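Local coordinates for single-stranded-DNA-specific exonuclease RecJ (Thermus thermophilus, PDB 2ZXR), which degrades single-stranded DNA exonucleolytically in the 5' to 3' direction, using divalent metal ions, and has no detectable activity on single-stranded RNA, at residues D80-L86 with I272-S276; A90-G95 with Y210-A214; L313-M317 with G339-M344. The contacts are given in a common frame with arbitrary orientation. Residue numbers count along the deposited sequence, not the author numbering.

Contact 1. Residues D80-L86 with I272-S276; sequences DYDADGL and INAAS. With MG (magnesium ion), chain B.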
loop_
_atom_site.group_PDB
_atom_site.type_symbol
_atom_site.label_atom_id
_atom_site.label_comp_id
_atom_site.label_asym_id
_atom_site.label_seq_id
_atom_site.Cartn_x
_atom_site.Cartn_y
_atom_site.Cartn_z
ATOM N N ASP A 80 17.562 20.061 -2.369
ATOM C CA ASP A 80 18.458 18.915 -2.517
ATOM C C ASP A 80 18.414 17.899 -1.376
ATOM O O ASP A 80 19.290 17.044 -1.258
ATOM C CB ASP A 80 19.886 19.429 -2.669
ATOM C CG ASP A 80 20.328 20.286 -1.486
ATOM O OD1 ASP A 80 21.183 21.170 -1.696
ATOM O OD2 ASP A 80 19.832 20.085 -0.353
ATOM N N TYR A 81 17.392 17.982 -0.547
ATOM C CA TYR A 81 17.314 17.073 0.571
ATOM C C TYR A 81 17.143 15.597 0.198
ATOM O O TYR A 81 17.741 14.718 0.830
ATOM C CB TYR A 81 16.172 17.485 1.494
ATOM C CG TYR A 81 16.157 16.666 2.754
ATOM C CD1 TYR A 81 17.037 16.953 3.806
ATOM C CD2 TYR A 81 15.315 15.554 2.875
ATOM C CE1 TYR A 81 17.080 16.153 4.942
ATOM C CE2 TYR A 81 15.355 14.742 4.009
ATOM C CZ TYR A 81 16.238 15.048 5.034
ATOM O OH TYR A 81 16.283 14.242 6.146
ATOM N N ASP A 82 16.330 15.334 -0.822
ATOM C CA ASP A 82 16.035 13.965 -1.232
ATOM C C ASP A 82 15.582 13.972 -2.681
ATOM O O ASP A 82 15.548 15.036 -3.304
ATOM C CB ASP A 82 14.942 13.385 -0.321
ATOM C CG ASP A 82 13.681 14.249 -0.287
ATOM O OD1 ASP A 82 12.832 14.041 0.609
ATOM O OD2 ASP A 82 13.524 15.146 -1.147
ATOM N N ALA A 83 15.223 12.803 -3.204
ATOM C CA ALA A 83 14.824 12.672 -4.602
ATOM C C ALA A 83 13.713 13.629 -5.047
ATOM O O ALA A 83 13.742 14.133 -6.167
ATOM C CB ALA A 83 14.415 11.224 -4.902
ATOM N N ASP A 84 12.743 13.859 -4.172
ATOM C CA ASP A 84 11.640 14.759 -4.477
ATOM C C ASP A 84 12.179 16.191 -4.700
ATOM O O ASP A 84 11.813 16.851 -5.667
ATOM C CB ASP A 84 10.611 14.729 -3.328
ATOM C CG ASP A 84 9.288 15.399 -3.701
ATOM O OD1 ASP A 84 8.908 15.371 -4.893
ATOM O OD2 ASP A 84 8.607 15.934 -2.793
ATOM N N GLY A 85 13.029 16.677 -3.798
ATOM C CA GLY A 85 13.590 18.009 -3.970
ATOM C C GLY A 85 14.544 18.088 -5.170
ATOM O O GLY A 85 14.540 19.072 -5.926
ATOM N N LEU A 86 15.365 17.061 -5.361
ATOM C CA LEU A 86 16.302 17.066 -6.474
ATOM C C LEU A 86 15.645 16.979 -7.851
ATOM O O LEU A 86 16.081 17.671 -8.796
ATOM C CB LEU A 86 17.327 15.946 -6.322
ATOM C CG LEU A 86 18.309 16.112 -5.163
ATOM C CD1 LEU A 86 19.105 14.834 -4.964
ATOM C CD2 LEU A 86 19.257 17.261 -5.464
ATOM N N ILE A 272 19.519 7.870 -5.621
ATOM C CA ILE A 272 19.523 9.308 -5.579
ATOM C C ILE A 272 19.552 9.774 -4.119
ATOM O O ILE A 272 20.312 10.687 -3.765
ATOM C CB ILE A 272 18.236 9.874 -6.266
ATOM C CG1 ILE A 272 18.273 9.568 -7.764
ATOM C CG2 ILE A 272 18.121 11.368 -6.004
ATOM C CD1 ILE A 272 17.015 9.966 -8.517
ATOM N N ASN A 273 18.736 9.143 -3.263
ATOM C CA ASN A 273 18.691 9.567 -1.864
ATOM C C ASN A 273 19.991 9.324 -1.129
ATOM O O ASN A 273 20.348 10.098 -0.251
ATOM C CB ASN A 273 17.546 8.885 -1.083
ATOM C CG ASN A 273 16.169 9.389 -1.497
ATOM O OD1 ASN A 273 16.012 10.541 -1.911
ATOM N ND2 ASN A 273 15.169 8.540 -1.371
ATOM N N ALA A 274 20.689 8.250 -1.478
ATOM C CA ALA A 274 21.949 7.917 -0.822
ATOM C C ALA A 274 22.982 9.007 -1.028
ATOM O O ALA A 274 23.772 9.281 -0.134
ATOM C CB ALA A 274 22.498 6.584 -1.353
ATOM N N ALA A 275 22.983 9.611 -2.218
ATOM C CA ALA A 275 23.944 10.667 -2.538
ATOM C C ALA A 275 23.730 11.818 -1.585
ATOM O O ALA A 275 24.671 12.368 -1.004
ATOM C CB ALA A 275 23.757 11.154 -3.988
ATOM N N SER A 276 22.471 12.169 -1.414
ATOM C CA SER A 276 22.134 13.253 -0.529
ATOM C C SER A 276 22.387 12.891 0.933
ATOM O O SER A 276 22.998 13.674 1.654
ATOM C CB SER A 276 20.673 13.652 -0.738
ATOM O OG SER A 276 20.306 14.641 0.202
HETATM MG MG MG B . 8.502 15.807 -0.493
HETATM O O HOH W 1 10.171 14.196 -0.148
#
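The loop that carries D80 and D82 and the first turn of helix 83-98 is met by helix 261-277 through both polar and apolar contacts. A83 N, in the first turn of helix 83-98, donates to N273 OD1 at 2.7 Å. S276 OG lies 3.0 Å from D80 O and 2.6 Å from Y81 O; its single proton can serve either carbonyl, so the two bonds compete. D82 is the N-cap, with its OD2 accepting from G85 N at 3.1 Å.

The sequence DYDADG carries three of the metal-binding aspartates, in the DxDxDG pattern of DHH phosphoesterases, placed at the turn between strand 74-78 and helix 83-98. D80 and D82 bind the first Mn(2+) and D84 the second. In this magnesium form D84 OD2 coordinates MG at 2.3 Å, alongside D136, H160, H161 and D221, while D82 OD1 accepts from a water, 2.8 Å away, that is itself a ligand of the ion. D82 thus combines helix capping with a water-mediated link to the metal.

Apolar packing continues along the helix, at A83 and L86. I272 CG2 touches A83 CB at 3.9 Å and L86 CD1 at 3.8 Å, and L86 also meets A284 and L285 of helix 281-289.

Contact 2. Residues A90-G95 with Y210-A214; sequences AILVRG and YADLA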
loop_
_atom_site.group_PDB
_atom_site.type_symbol
_atom_site.label_atom_id
_atom_site.label_comp_id
_atom_site.label_asym_id
_atom_site.label_seq_id
_atom_site.Cartn_x
_atom_site.Cartn_y
_atom_site.Cartn_z
ATOM N N ALA A 90 15.623 19.897 -10.713
ATOM C CA ALA A 90 16.057 19.599 -12.068
ATOM C C ALA A 90 14.971 20.067 -13.036
ATOM O O ALA A 90 15.275 20.585 -14.099
ATOM C CB ALA A 90 16.339 18.108 -12.251
ATOM N N ILE A 91 13.708 19.912 -12.655
ATOM C CA ILE A 91 12.623 20.333 -13.514
ATOM C C ILE A 91 12.667 21.843 -13.712
ATOM O O ILE A 91 12.629 22.326 -14.833
ATOM C CB ILE A 91 11.225 19.942 -12.916
ATOM C CG1 ILE A 91 10.974 18.446 -13.101
ATOM C CG2 ILE A 91 10.087 20.721 -13.609
ATOM C CD1 ILE A 91 9.820 17.948 -12.208
ATOM N N LEU A 92 12.735 22.591 -12.617
ATOM C CA LEU A 92 12.757 24.032 -12.740
ATOM C C LEU A 92 14.008 24.548 -13.417
ATOM O O LEU A 92 13.910 25.456 -14.241
ATOM C CB LEU A 92 12.567 24.678 -11.364
ATOM C CG LEU A 92 11.131 24.401 -10.886
ATOM C CD1 LEU A 92 11.017 24.652 -9.417
ATOM C CD2 LEU A 92 10.155 25.273 -11.649
ATOM N N VAL A 93 15.173 23.981 -13.101
ATOM C CA VAL A 93 16.390 24.463 -13.746
ATOM C C VAL A 93 16.398 24.149 -15.247
ATOM O O VAL A 93 16.608 25.049 -16.063
ATOM C CB VAL A 93 17.664 23.889 -13.066
ATOM C CG1 VAL A 93 18.914 24.183 -13.930
ATOM C CG2 VAL A 93 17.818 24.520 -11.648
ATOM N N ARG A 94 16.179 22.896 -15.632
ATOM C CA ARG A 94 16.151 22.582 -17.065
ATOM C C ARG A 94 15.010 23.359 -17.740
ATOM O O ARG A 94 15.210 23.999 -18.758
ATOM C CB ARG A 94 15.931 21.079 -17.319
ATOM C CG ARG A 94 17.145 20.146 -17.121
ATOM C CD ARG A 94 16.709 18.748 -17.575
ATOM N NE ARG A 94 17.690 17.675 -17.531
ATOM C CZ ARG A 94 18.623 17.449 -18.446
ATOM N NH1 ARG A 94 18.727 18.263 -19.499
ATOM N NH2 ARG A 94 19.393 16.354 -18.357
ATOM N N GLY A 95 13.810 23.285 -17.177
ATOM C CA GLY A 95 12.670 23.958 -17.776
ATOM C C GLY A 95 12.814 25.459 -17.997
ATOM O O GLY A 95 12.493 25.973 -19.077
ATOM N N TYR A 210 8.855 16.439 -18.882
ATOM C CA TYR A 210 9.374 16.594 -17.508
ATOM C C TYR A 210 8.598 15.720 -16.528
ATOM O O TYR A 210 8.860 15.723 -15.308
ATOM C CB TYR A 210 9.251 18.058 -17.063
ATOM C CG TYR A 210 10.176 18.983 -17.800
ATOM C CD1 TYR A 210 11.450 19.221 -17.320
ATOM C CD2 TYR A 210 9.781 19.603 -19.004
ATOM C CE1 TYR A 210 12.333 20.053 -17.998
ATOM C CE2 TYR A 210 10.658 20.441 -19.698
ATOM C CZ TYR A 210 11.936 20.662 -19.184
ATOM O OH TYR A 210 12.842 21.465 -19.832
ATOM N N ALA A 211 7.636 14.963 -17.049
ATOM C CA ALA A 211 6.824 14.140 -16.170
ATOM C C ALA A 211 7.576 12.928 -15.596
ATOM O O ALA A 211 7.182 12.425 -14.553
ATOM C CB ALA A 211 5.563 13.701 -16.888
ATOM N N ASP A 212 8.628 12.443 -16.270
ATOM C CA ASP A 212 9.390 11.307 -15.729
ATOM C C ASP A 212 10.115 11.775 -14.464
ATOM O O ASP A 212 10.072 11.086 -13.426
ATOM C CB ASP A 212 10.380 10.703 -16.749
ATOM C CG ASP A 212 11.184 11.747 -17.524
ATOM O OD1 ASP A 212 11.908 11.334 -18.483
ATOM O OD2 ASP A 212 11.103 12.959 -17.188
ATOM N N LEU A 213 10.751 12.946 -14.528
ATOM C CA LEU A 213 11.416 13.495 -13.340
ATOM C C LEU A 213 10.390 13.697 -12.223
ATOM O O LEU A 213 10.645 13.371 -11.075
ATOM C CB LEU A 213 12.040 14.877 -13.627
ATOM C CG LEU A 213 13.227 14.929 -14.584
ATOM C CD1 LEU A 213 13.575 16.383 -14.941
ATOM C CD2 LEU A 213 14.414 14.222 -13.905
ATOM N N ALA A 214 9.239 14.265 -12.577
ATOM C CA ALA A 214 8.186 14.552 -11.601
ATOM C C ALA A 214 7.627 13.276 -10.949
ATOM O O ALA A 214 7.330 13.267 -9.749
ATOM C CB ALA A 214 7.032 15.360 -12.282
#
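The middle of helix 83-98 packs on the start of helix 211-220 through a short run of side chains. A90 opens the contact modestly, its CB lying 4.2 Å from L213 CD1; the same residue also rests on L288 and L289 of helix 281-289.

I91 does far more. Although its CA-to-CB bond points sideways, the m,t rotamer extends the chain across the gap: CG1 reaches L213 CB at 3.8 Å, and CD1 reaches A214 CB, also at 3.8 Å. The other branch, CG2, sits 4.2 Å from Y210 CD1, so the isoleucine fills the space between the tyrosine and the first helical turn that follows it.

One turn after A90, R94 brings CB to 3.8 Å from Y210 CE1, at the edge of the ring and near its plane. Its guanidinium serves other partners, with NE donating to L288 O and NH1 forming a salt bridge with D291. G95 completes the series, its CA only 3.2 Å from Y210 OH, so that the phenol end of the tyrosine lies against the helix backbone at this glycine.

Both segments belong to the DHH domain, where L195 of helix 187-201 touches I91 and Y210 and so adds a third helix to the packing. The chemistry between the two segments is one of van der Waals contact without direct hydrogen bonds, which implies that their fit depends on shape, while the charge of R94 is satisfied elsewhere.

Contact 3. Residues L313-M317 with G339-M344; sequences LEEAM and GHPGVM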
loop_
_atom_site.group_PDB
_atom_site.type_symbol
_atom_site.label_atom_id
_atom_site.label_comp_id
_atom_site.label_asym_id
_atom_site.label_seq_id
_atom_site.Cartn_x
_atom_site.Cartn_y
_atom_site.Cartn_z
ATOM N N LEU A 313 26.840 0.913 5.822
ATOM C CA LEU A 313 26.678 1.582 7.118
ATOM C C LEU A 313 25.355 1.184 7.782
ATOM O O LEU A 313 25.315 0.877 8.982
ATOM C CB LEU A 313 26.708 3.100 6.948
ATOM C CG LEU A 313 28.039 3.703 6.507
ATOM C CD1 LEU A 313 27.841 5.169 6.055
ATOM C CD2 LEU A 313 29.034 3.634 7.690
ATOM N N GLU A 314 24.278 1.195 6.996
ATOM C CA GLU A 314 22.958 0.859 7.502
ATOM C C GLU A 314 22.934 -0.555 8.081
ATOM O O GLU A 314 22.400 -0.789 9.164
ATOM C CB GLU A 314 21.949 0.954 6.380
ATOM C CG GLU A 314 20.569 0.491 6.741
ATOM C CD GLU A 314 19.643 0.442 5.538
ATOM O OE1 GLU A 314 19.700 1.380 4.693
ATOM O OE2 GLU A 314 18.851 -0.533 5.446
ATOM N N GLU A 315 23.513 -1.493 7.344
ATOM C CA GLU A 315 23.546 -2.862 7.800
ATOM C C GLU A 315 24.390 -2.976 9.083
ATOM O O GLU A 315 23.985 -3.656 10.010
ATOM C CB GLU A 315 24.074 -3.786 6.703
ATOM C CG GLU A 315 23.485 -5.184 6.827
ATOM C CD GLU A 315 21.951 -5.213 6.593
ATOM O OE1 GLU A 315 21.298 -6.110 7.157
ATOM O OE2 GLU A 315 21.400 -4.361 5.846
ATOM N N ALA A 316 25.537 -2.306 9.158
ATOM C CA ALA A 316 26.327 -2.362 10.384
ATOM C C ALA A 316 25.569 -1.712 11.565
ATOM O O ALA A 316 25.623 -2.213 12.682
ATOM C CB ALA A 316 27.702 -1.675 10.196
ATOM N N MET A 317 24.845 -0.617 11.331
ATOM C CA MET A 317 24.120 0.003 12.433
ATOM C C MET A 317 22.990 -0.883 12.944
ATOM O O MET A 317 22.826 -1.076 14.160
ATOM C CB MET A 317 23.544 1.362 12.029
ATOM C CG MET A 317 22.877 2.076 13.188
ATOM S SD MET A 317 22.231 3.688 12.736
ATOM C CE MET A 317 23.774 4.630 12.646
ATOM N N GLY A 339 27.327 6.748 15.360
ATOM C CA GLY A 339 26.520 6.357 14.218
ATOM C C GLY A 339 26.444 7.476 13.195
ATOM O O GLY A 339 26.595 8.645 13.549
ATOM N N HIS A 340 26.235 7.129 11.928
ATOM C CA HIS A 340 26.132 8.128 10.868
ATOM C C HIS A 340 24.670 8.635 10.812
ATOM O O HIS A 340 23.747 7.869 10.607
ATOM C CB HIS A 340 26.566 7.499 9.528
ATOM C CG HIS A 340 26.770 8.494 8.423
ATOM N ND1 HIS A 340 27.835 8.424 7.544
ATOM C CD2 HIS A 340 26.067 9.600 8.074
ATOM C CE1 HIS A 340 27.783 9.446 6.707
ATOM N NE2 HIS A 340 26.722 10.177 7.007
ATOM N N PRO A 341 24.447 9.941 11.024
ATOM C CA PRO A 341 23.073 10.470 10.989
ATOM C C PRO A 341 22.354 10.255 9.666
ATOM O O PRO A 341 21.125 10.243 9.618
ATOM C CB PRO A 341 23.268 11.950 11.341
ATOM C CG PRO A 341 24.452 11.877 12.305
ATOM C CD PRO A 341 25.377 10.973 11.510
ATOM N N GLY A 342 23.130 10.044 8.613
ATOM C CA GLY A 342 22.572 9.815 7.297
ATOM C C GLY A 342 21.915 8.456 7.104
ATOM O O GLY A 342 21.134 8.264 6.149
ATOM N N VAL A 343 22.195 7.500 7.984
ATOM C CA VAL A 343 21.572 6.201 7.812
ATOM C C VAL A 343 20.603 5.795 8.901
ATOM O O VAL A 343 19.869 4.813 8.714
ATOM C CB VAL A 343 22.628 5.058 7.650
ATOM C CG1 VAL A 343 23.765 5.533 6.753
ATOM C CG2 VAL A 343 23.131 4.581 9.002
ATOM N N MET A 344 20.560 6.538 10.012
ATOM C CA MET A 344 19.678 6.150 11.117
ATOM C C MET A 344 18.181 6.155 10.806
ATOM O O MET A 344 17.438 5.370 11.367
ATOM C CB MET A 344 19.976 6.979 12.403
ATOM C CG MET A 344 19.888 8.504 12.274
ATOM S SD MET A 344 20.391 9.527 13.782
ATOM C CE MET A 344 20.451 8.333 15.068
HETATM O O HOH W 2 20.029 4.169 5.904
#
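M317 shows how a side-chain conformation can fill the space between a long helix and a neighbouring loop. With chi1 and chi2 both t, its chain runs out fully extended from helix 293-321, and chi3 in m then bends the terminal methyl. CE consequently lies 3.6 Å from G339 CA, 3.6 Å from H340 N and 3.7 Å from V343 CG2, whereas SD is 4.0 Å from M344 CB. G339 is well suited to this position: a CB there would clash with the methyl.

V343 is the counterpart from the other segment. Its chi1 of -41° directs CG1 to L313 CB at 3.8 Å and CG2 to M317 CE, so its two methyls bridge side chains one helical turn apart. Helix 293-321 is the long helix leading out of the DHH-containing part of the chain, and 339-344 leads into helix 341-355 of the DHHA1 domain, which joins the adjacent parallel strands 332-335 and 359-363; the contact therefore packs that domain's beta-alpha-beta crossover on the connecting helix.

L313, in the m,t rotamer, brings CD1 to within 3.6 Å of H340 ND1. The side chain of E314 is extended (t,t), and its carboxylate forms salt bridges with R350 of helix 341-355 and with R310 of its own helix. E314 OE1 also accepts a bond from a water at 3.1 Å, which donates in turn to V343 O at 2.9 Å. M344, with chi1 p, points its CA-to-CB bond away overall, although CB still touches M317 SD; the side chain packs on L361 and A363 of strand 359-363.

How the contacts relate
Contacts 1 and 2 share helix 83-98: its metal-facing N-terminal end meets 272-276, and its following turns meet 210-214, with about 14 Å between the contact centres. Contact 1 supplies a magnesium ligand directly, whereas the side chain of A214 in contact 2 is about 12 Å from the ion and about 8 Å from that of D84. Helix 211-220, entered at contact 2, is followed by the metal ligand D221. Contact 3 takes no part in metal binding; its centre is about 17 Å from that of contact 1, with nearest atoms about 7 Å apart, and about 31 Å from that of contact 2. Helix 293-321 relates contacts 1 and 3, since its L303 and L306 touch A275.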